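Local coordinates for protein putative tryptophan halogenase (Xanthomonas campestris pv. campestris, PDB 6Y1W) that probably acts as a flavin-dependent halogenase, using reduced FAD and oxygen to halogenate an aromatic substrate, as in the tryptophan halogenases, at residues A[227-232]-A[323-328]; A[144-149]-A[260-265]. One frame throughout, in Å; residues are numbered along the deposited sequence.

Contact 1: A[227-232]-A[323-328]; sequences LLIGQT and NQRHRV
Ile229 and Arg325 carry this contact, which ties helix 227-232 to the small antiparallel sheet containing strand 323-325, near the surface. The two side chains overlap while running in opposing senses. The apolar part comes first. Ile229 CG1 lies 4.0 Å from Arg325 CG, so the aliphatic start of the arginine runs against the isoleucine. Further out, Ile229 CG2 sits over one face of the guanidinium, 3.8 Å above its plane and displaced toward the rim, with Arg325 NE its nearest atom. The arginine torsions account for both meetings: CG, anti to the backbone N (chi1 -161°), is set against Ile229 CG1, and bends at chi2 and chi3 then bring the guanidinium face to Ile229 CG2. Beyond it, Arg325 NH2 lies against the glycine backbone, 3.6 Å from Gly230 CA.

The second kind of meeting is methyl against carbonyl. With chi2 at 76°, Ile229 CD1 is placed 3.9 Å from Val328 O and 4.0 Å from Arg327 O, touching the turn that follows strand 323-325. Arg327 O is buried here and has no polar partner in the model.

No hydrogen bond joins the segments directly; the polar links are made through their surroundings. Arg325 NH2 donates to Val235 O and NE to Ala339 O, while the backbone of Ile229 bonds with that of Val235. At the start of the helix, Leu227 touches a bound meso-2,3-butanediol.

The chemistry is that of an arginine oriented by backbone carbonyls. Because its NE and NH2 groups are engaged by Ala339 O and Val235 O, the guanidinium meets Ile229 by its face, and van der Waals contact rather than hydrogen bonding joins it to the helix.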
ATOM      1  N   LEU A 227      18.337 -21.207 -17.773  1.00 18.05           N
ATOM      2  CA  LEU A 227      18.769 -22.606 -17.706  1.00 21.81           C
ATOM      3  C   LEU A 227      18.009 -23.396 -16.643  1.00 24.76           C
ATOM      4  O   LEU A 227      17.761 -24.602 -16.801  1.00 23.17           O
ATOM      5  CB  LEU A 227      20.255 -22.666 -17.405  1.00 18.90           C
ATOM      6  CG  LEU A 227      21.252 -22.018 -18.363  1.00 35.63           C
ATOM      7  CD1 LEU A 227      22.660 -22.312 -17.887  1.00 33.38           C
ATOM      8  CD2 LEU A 227      21.047 -22.559 -19.767  1.00 32.55           C
ATOM      9  N   LEU A 228      17.699 -22.764 -15.518  1.00 17.96           N
ATOM     10  CA  LEU A 228      17.035 -23.486 -14.439  1.00 16.29           C
ATOM     11  C   LEU A 228      15.511 -23.361 -14.494  1.00 20.05           C
ATOM     12  O   LEU A 228      14.803 -24.373 -14.544  1.00 19.96           O
ATOM     13  CB  LEU A 228      17.572 -23.012 -13.073  1.00 17.56           C
ATOM     14  CG  LEU A 228      19.104 -22.984 -12.924  1.00 20.02           C
ATOM     15  CD1 LEU A 228      19.484 -22.586 -11.465  1.00 22.35           C
ATOM     16  CD2 LEU A 228      19.728 -24.308 -13.258  1.00 25.90           C
ATOM     17  N   ILE A 229      14.985 -22.127 -14.456  1.00 16.24           N
ATOM     18  CA  ILE A 229      13.548 -21.939 -14.339  1.00 16.93           C
ATOM     19  C   ILE A 229      12.867 -22.353 -15.630  1.00 19.72           C
ATOM     20  O   ILE A 229      11.725 -22.835 -15.604  1.00 21.12           O
ATOM     21  CB  ILE A 229      13.236 -20.476 -13.955  1.00 19.28           C
ATOM     22  CG1 ILE A 229      11.783 -20.286 -13.498  1.00 21.70           C
ATOM     23  CG2 ILE A 229      13.596 -19.509 -15.108  1.00 20.82           C
ATOM     24  CD1 ILE A 229      11.475 -20.785 -12.062  1.00 21.75           C
ATOM     25  N   GLY A 230      13.568 -22.214 -16.757  1.00 19.36           N
ATOM     26  CA  GLY A 230      12.998 -22.531 -18.057  1.00 23.28           C
ATOM     27  C   GLY A 230      13.413 -23.876 -18.603  1.00 24.13           C
ATOM     28  O   GLY A 230      12.572 -24.771 -18.768  1.00 29.28           O
ATOM     29  N   GLN A 231      14.702 -24.039 -18.881  1.00 20.22           N
ATOM     30  CA  GLN A 231      15.134 -25.244 -19.585  1.00 24.80           C
ATOM     31  C   GLN A 231      14.985 -26.492 -18.725  1.00 31.10           C
ATOM     32  O   GLN A 231      14.729 -27.578 -19.257  1.00 31.21           O
ATOM     33  CB  GLN A 231      16.578 -25.100 -20.039  1.00 21.37           C
ATOM     34  CG  GLN A 231      16.762 -23.903 -21.009  1.00 22.84           C
ATOM     35  CD  GLN A 231      18.086 -23.903 -21.730  1.00 24.47           C
ATOM     36  OE1 GLN A 231      18.630 -24.954 -22.062  1.00 31.78           O
ATOM     37  NE2 GLN A 231      18.603 -22.720 -22.017  1.00 23.83           N
ATOM     38  N   THR A 232      15.119 -26.362 -17.407  1.00 21.17           N
ATOM     39  CA  THR A 232      15.047 -27.507 -16.497  1.00 25.86           C
ATOM     40  C   THR A 232      13.648 -27.666 -15.918  1.00 27.48           C
ATOM     41  O   THR A 232      13.021 -28.716 -16.072  1.00 25.95           O
ATOM     42  CB  THR A 232      16.070 -27.365 -15.352  1.00 20.34           C
ATOM     43  OG1 THR A 232      17.392 -27.244 -15.880  1.00 21.26           O
ATOM     44  CG2 THR A 232      16.013 -28.603 -14.433  1.00 20.52           C
ATOM     45  N   ASN A 323       7.331  -9.973 -21.374  1.00 17.60           N
ATOM     46  CA  ASN A 323       6.790 -11.190 -20.776  1.00 23.33           C
ATOM     47  C   ASN A 323       6.993 -11.221 -19.267  1.00 18.32           C
ATOM     48  O   ASN A 323       7.830 -10.506 -18.695  1.00 21.29           O
ATOM     49  CB  ASN A 323       7.449 -12.421 -21.385  1.00 23.15           C
ATOM     50  CG  ASN A 323       8.813 -12.695 -20.764  1.00 34.97           C
ATOM     51  OD1 ASN A 323       8.921 -13.382 -19.742  1.00 27.17           O
ATOM     52  ND2 ASN A 323       9.848 -12.090 -21.335  1.00 21.15           N
ATOM     53  N   GLN A 324       6.259 -12.134 -18.617  1.00 22.68           N
ATOM     54  CA  GLN A 324       6.515 -12.476 -17.220  0.50 19.71           C
ATOM     55  C   GLN A 324       6.483 -13.990 -17.100  1.00 16.41           C
ATOM     56  O   GLN A 324       5.592 -14.632 -17.655  1.00 18.17           O
ATOM     57  CB  GLN A 324       5.515 -11.816 -16.227  0.50 22.45           C
ATOM     58  CG  GLN A 324       4.134 -12.517 -15.995  0.50 18.21           C
ATOM     59  CD  GLN A 324       3.358 -12.009 -14.760  0.50 21.85           C
ATOM     60  OE1 GLN A 324       3.798 -12.163 -13.609  0.50 22.41           O
ATOM     61  NE2 GLN A 324       2.190 -11.423 -14.997  0.50 25.39           N
ATOM     62  N   ARG A 325       7.476 -14.543 -16.413  1.00 18.95           N
ATOM     63  CA  ARG A 325       7.467 -15.958 -16.071  1.00 22.54           C
ATOM     64  C   ARG A 325       6.195 -16.239 -15.272  1.00 19.84           C
ATOM     65  O   ARG A 325       5.799 -15.432 -14.425  1.00 19.07           O
ATOM     66  CB  ARG A 325       8.736 -16.245 -15.253  1.00 19.26           C
ATOM     67  CG  ARG A 325       9.220 -17.663 -15.129  1.00 25.92           C
ATOM     68  CD  ARG A 325       9.602 -18.316 -16.435  1.00 20.43           C
ATOM     69  NE  ARG A 325      10.789 -17.832 -17.117  1.00 20.71           N
ATOM     70  CZ  ARG A 325      11.373 -18.498 -18.112  1.00 21.17           C
ATOM     71  NH1 ARG A 325      12.431 -17.993 -18.726  1.00 31.44           N
ATOM     72  NH2 ARG A 325      10.887 -19.676 -18.520  1.00 21.96           N
ATOM     73  N   HIS A 326       5.523 -17.367 -15.561  1.00 18.40           N
ATOM     74  CA  HIS A 326       4.252 -17.632 -14.877  1.00 20.55           C
ATOM     75  C   HIS A 326       4.433 -17.721 -13.371  1.00 19.44           C
ATOM     76  O   HIS A 326       3.561 -17.285 -12.603  1.00 21.99           O
ATOM     77  CB  HIS A 326       3.620 -18.920 -15.390  1.00 19.55           C
ATOM     78  CG  HIS A 326       3.027 -18.769 -16.747  1.00 23.52           C
ATOM     79  ND1 HIS A 326       2.146 -17.753 -17.054  1.00 25.85           N
ATOM     80  CD2 HIS A 326       3.213 -19.474 -17.884  1.00 24.55           C
ATOM     81  CE1 HIS A 326       1.794 -17.859 -18.324  1.00 28.09           C
ATOM     82  NE2 HIS A 326       2.429 -18.892 -18.852  1.00 23.54           N
ATOM     83  N   ARG A 327       5.515 -18.357 -12.929  1.00 19.49           N
ATOM     84  CA  ARG A 327       5.878 -18.371 -11.525  1.00 18.23           C
ATOM     85  C   ARG A 327       7.355 -18.030 -11.453  1.00 16.14           C
ATOM     86  O   ARG A 327       8.139 -18.549 -12.245  1.00 20.74           O
ATOM     87  CB  ARG A 327       5.588 -19.760 -10.905  1.00 20.48           C
ATOM     88  CG  ARG A 327       4.110 -20.101 -10.951  1.00 28.15           C
ATOM     89  CD  ARG A 327       3.829 -21.543 -10.512  1.00 35.81           C
ATOM     90  NE  ARG A 327       4.511 -22.540 -11.325  1.00 34.04           N
ATOM     91  CZ  ARG A 327       4.195 -22.842 -12.582  1.00 30.35           C
ATOM     92  NH1 ARG A 327       3.190 -22.207 -13.194  1.00 40.49           N
ATOM     93  NH2 ARG A 327       4.880 -23.776 -13.231  1.00 39.41           N
ATOM     94  N   VAL A 328       7.721 -17.104 -10.573  1.00 16.35           N
ATOM     95  CA  VAL A 328       9.143 -16.775 -10.498  1.00 15.31           C
ATOM     96  C   VAL A 328       9.865 -17.648  -9.484  1.00 16.66           C
ATOM     97  O   VAL A 328      11.085 -17.827  -9.610  1.00 19.07           O
ATOM     98  CB  VAL A 328       9.347 -15.281 -10.194  1.00 19.10           C
ATOM     99  CG1 VAL A 328       8.953 -14.483 -11.432  1.00 20.39           C
ATOM    100  CG2 VAL A 328       8.513 -14.825  -9.028  1.00 19.73           C
TER

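Contact 2: A[144-149]-A[260-265]; sequences RAAQEG and PVTFTR
This is a buried contact between a helix end and the entry to a strand: the last turn of helix 141-148 packs on residues leading into strand 263-268, and Thr262 bonds directly to Ala145. Thr262 OG1 donates to Ala145 O at 2.9 Å, approaching from above the carbonyl plane (39° out of it) with a C=O...donor angle of 115°. That oxygen also accepts a weak bond from Gly149 N, where the chain leaves the helix with positive phi. Thr262 CG2 rests 4.0 Å from Gly149 C.

The strand belongs to the mixed sheet that includes strand 91-99, joined by backbone bonds of Thr262 with Val90 and of Thr264 with Gly91 and Ala93. The Phe263 side chain is about 6 Å from that of Lys89, the predicted catalytic lysine. Phe263 turns its ring edge to the helix, CD2 lying 3.5 Å from Ala146 O, near the ring plane. Val261 CG2 covers one ring face over its centre.

Water completes the bridge. One molecule donates to Ala146 O and accepts from Thr262 N at 3.0 Å; another donates to both Gly149 O and Pro260 O, the latter at 2.8 Å.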
ATOM      1  N   ARG A 144      12.150  20.787 -12.999  1.00 14.64           N
ATOM      2  CA  ARG A 144      12.925  21.973 -13.335  1.00 14.20           C
ATOM      3  C   ARG A 144      14.428  21.678 -13.300  1.00 16.88           C
ATOM      4  O   ARG A 144      15.191  22.239 -14.095  1.00 17.65           O
ATOM      5  CB  ARG A 144      12.576  23.109 -12.382  1.00 17.42           C
ATOM      6  CG  ARG A 144      11.167  23.680 -12.622  1.00 16.58           C
ATOM      7  CD  ARG A 144      11.098  24.487 -13.913  1.00 17.92           C
ATOM      8  NE  ARG A 144      11.958  25.678 -13.748  1.00 19.27           N
ATOM      9  CZ  ARG A 144      12.889  26.090 -14.608  1.00 20.44           C
ATOM     10  NH1 ARG A 144      13.113  25.445 -15.746  1.00 17.36           N
ATOM     11  NH2 ARG A 144      13.609  27.192 -14.329  1.00 20.18           N
ATOM     12  N   ALA A 145      14.869  20.787 -12.400  1.00 14.82           N
ATOM     13  CA  ALA A 145      16.283  20.419 -12.386  1.00 16.50           C
ATOM     14  C   ALA A 145      16.670  19.649 -13.646  1.00 16.39           C
ATOM     15  O   ALA A 145      17.824  19.715 -14.106  1.00 15.38           O
ATOM     16  CB  ALA A 145      16.596  19.598 -11.134  1.00 13.78           C
ATOM     17  N   ALA A 146      15.722  18.909 -14.216  1.00 14.32           N
ATOM     18  CA  ALA A 146      15.977  18.277 -15.506  1.00 15.68           C
ATOM     19  C   ALA A 146      16.132  19.328 -16.587  1.00 17.77           C
ATOM     20  O   ALA A 146      17.032  19.234 -17.418  1.00 17.07           O
ATOM     21  CB  ALA A 146      14.835  17.303 -15.861  1.00 14.12           C
ATOM     22  N   GLN A 147      15.269  20.346 -16.577  1.00 16.29           N
ATOM     23  CA  GLN A 147      15.341  21.362 -17.617  1.00 16.88           C
ATOM     24  C   GLN A 147      16.626  22.159 -17.544  1.00 19.73           C
ATOM     25  O   GLN A 147      17.147  22.565 -18.590  1.00 19.34           O
ATOM     26  CB  GLN A 147      14.158  22.316 -17.510  1.00 16.59           C
ATOM     27  CG  GLN A 147      12.884  21.572 -17.875  1.00 16.03           C
ATOM     28  CD  GLN A 147      11.658  22.483 -17.817  1.00 18.25           C
ATOM     29  OE1 GLN A 147      11.533  23.335 -16.945  1.00 19.09           O
ATOM     30  NE2 GLN A 147      10.724  22.264 -18.746  1.00 27.92           N
ATOM     31  N   GLU A 148      17.104  22.452 -16.340  1.00 16.77           N
ATOM     32  CA  GLU A 148      18.238  23.361 -16.183  1.00 16.46           C
ATOM     33  C   GLU A 148      19.557  22.643 -15.961  1.00 23.78           C
ATOM     34  O   GLU A 148      20.590  23.317 -15.848  1.00 21.01           O
ATOM     35  CB  GLU A 148      18.002  24.322 -15.009  1.00 18.47           C
ATOM     36  CG  GLU A 148      16.724  25.167 -15.125  1.00 22.64           C
ATOM     37  CD  GLU A 148      16.694  26.019 -16.359  1.00 28.07           C
ATOM     38  OE1 GLU A 148      17.793  26.381 -16.864  1.00 32.77           O
ATOM     39  OE2 GLU A 148      15.571  26.339 -16.840  1.00 25.70           O
ATOM     40  N   GLY A 149      19.551  21.316 -15.834  1.00 17.10           N
ATOM     41  CA  GLY A 149      20.809  20.582 -15.701  1.00 16.11           C
ATOM     42  C   GLY A 149      21.525  20.789 -14.382  1.00 16.20           C
ATOM     43  O   GLY A 149      22.770  20.877 -14.350  1.00 18.48           O
ATOM     44  N   PRO A 260      27.067  16.660 -18.759  1.00 17.31           N
ATOM     45  CA  PRO A 260      26.020  15.632 -18.663  1.00 15.76           C
ATOM     46  C   PRO A 260      24.703  16.229 -18.180  1.00 17.01           C
ATOM     47  O   PRO A 260      24.646  16.886 -17.139  1.00 16.52           O
ATOM     48  CB  PRO A 260      26.591  14.638 -17.643  1.00 17.78           C
ATOM     49  CG  PRO A 260      27.534  15.506 -16.783  1.00 24.60           C
ATOM     50  CD  PRO A 260      28.148  16.465 -17.783  1.00 26.82           C
ATOM     51  N   VAL A 261      23.626  15.959 -18.934  1.00 15.39           N
ATOM     52  CA  VAL A 261      22.291  16.352 -18.472  1.00 15.25           C
ATOM     53  C   VAL A 261      21.865  15.500 -17.279  1.00 14.25           C
ATOM     54  O   VAL A 261      22.551  14.538 -16.894  1.00 16.68           O
ATOM     55  CB  VAL A 261      21.258  16.256 -19.607  1.00 15.07           C
ATOM     56  CG1 VAL A 261      21.609  17.235 -20.787  1.00 14.16           C
ATOM     57  CG2 VAL A 261      21.083  14.791 -20.125  1.00 17.73           C
ATOM     58  N   THR A 262      20.755  15.889 -16.640  1.00 13.20           N
ATOM     59  CA  THR A 262      20.251  15.204 -15.451  1.00 13.22           C
ATOM     60  C   THR A 262      19.054  14.307 -15.758  1.00 13.51           C
ATOM     61  O   THR A 262      18.411  13.818 -14.823  1.00 13.04           O
ATOM     62  CB  THR A 262      19.842  16.200 -14.364  1.00 13.86           C
ATOM     63  OG1 THR A 262      18.985  17.187 -14.932  1.00 14.19           O
ATOM     64  CG2 THR A 262      21.115  16.902 -13.709  1.00 15.94           C
ATOM     65  N   PHE A 263      18.803  14.013 -17.026  1.00 14.30           N
ATOM     66  CA  PHE A 263      17.664  13.190 -17.398  1.00 13.45           C
ATOM     67  C   PHE A 263      18.101  12.141 -18.411  1.00 13.28           C
ATOM     68  O   PHE A 263      19.105  12.286 -19.109  1.00 14.23           O
ATOM     69  CB  PHE A 263      16.519  14.057 -17.956  1.00 15.90           C
ATOM     70  CG  PHE A 263      16.916  14.865 -19.158  1.00 14.83           C
ATOM     71  CD1 PHE A 263      16.886  14.295 -20.416  1.00 13.30           C
ATOM     72  CD2 PHE A 263      17.383  16.174 -19.022  1.00 17.62           C
ATOM     73  CE1 PHE A 263      17.281  15.007 -21.524  1.00 17.73           C
ATOM     74  CE2 PHE A 263      17.803  16.903 -20.130  1.00 16.17           C
ATOM     75  CZ  PHE A 263      17.754  16.333 -21.374  1.00 17.40           C
ATOM     76  N   THR A 264      17.327  11.058 -18.461  1.00 12.42           N
ATOM     77  CA  THR A 264      17.388  10.088 -19.548  1.00 13.12           C
ATOM     78  C   THR A 264      16.474  10.597 -20.642  1.00 12.11           C
ATOM     79  O   THR A 264      15.406  11.129 -20.341  1.00 14.41           O
ATOM     80  CB  THR A 264      16.905   8.727 -19.031  1.00 13.92           C
ATOM     81  OG1 THR A 264      17.845   8.218 -18.074  1.00 17.14           O
ATOM     82  CG2 THR A 264      16.697   7.747 -20.194  1.00 16.98           C
ATOM     83  N   ARG A 265      16.896  10.472 -21.901  1.00 13.20           N
ATOM     84  CA  ARG A 265      16.035  10.890 -23.004  1.00 12.36           C
ATOM     85  C   ARG A 265      15.388   9.672 -23.638  1.00 14.69           C
ATOM     86  O   ARG A 265      16.063   8.675 -23.896  1.00 14.78           O
ATOM     87  CB  ARG A 265      16.825  11.693 -24.041  1.00 15.36           C
ATOM     88  CG  ARG A 265      15.926  12.431 -25.047  1.00 15.68           C
ATOM     89  CD  ARG A 265      16.787  13.338 -25.922  1.00 15.15           C
ATOM     90  NE  ARG A 265      17.455  12.571 -26.967  1.00 19.61           N
ATOM     91  CZ  ARG A 265      18.463  13.028 -27.700  1.00 25.29           C
ATOM     92  NH1 ARG A 265      18.921  14.266 -27.478  1.00 22.12           N
ATOM     93  NH2 ARG A 265      18.990  12.256 -28.654  1.00 16.94           N
TER
HETATM   94  O   HOH W   1      19.748  18.491 -17.718  1.00 16.33           O
HETATM   95  O   HOH W   2      24.065  19.663 -16.912  1.00 27.21           O

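The two contacts lie on opposite sides of the chain's centre, with centres 38 Å apart and nearest atoms about 20 Å apart, so they do not touch. Along the chain their segments alternate: 144-149, 227-232, 260-265, 323-328. They share no helix, strand or sheet, although all four segments fall within the part of the chain related to tryptophan halogenases. Contact 1 joins a helix following strand 217-220 of the eight-stranded, Rossmann-type sheet to a small antiparallel sheet. Contact 2 joins a helix to the seven-stranded sheet, near the predicted catalytic lysine. The alternating order means the chain returns to each region after building the other.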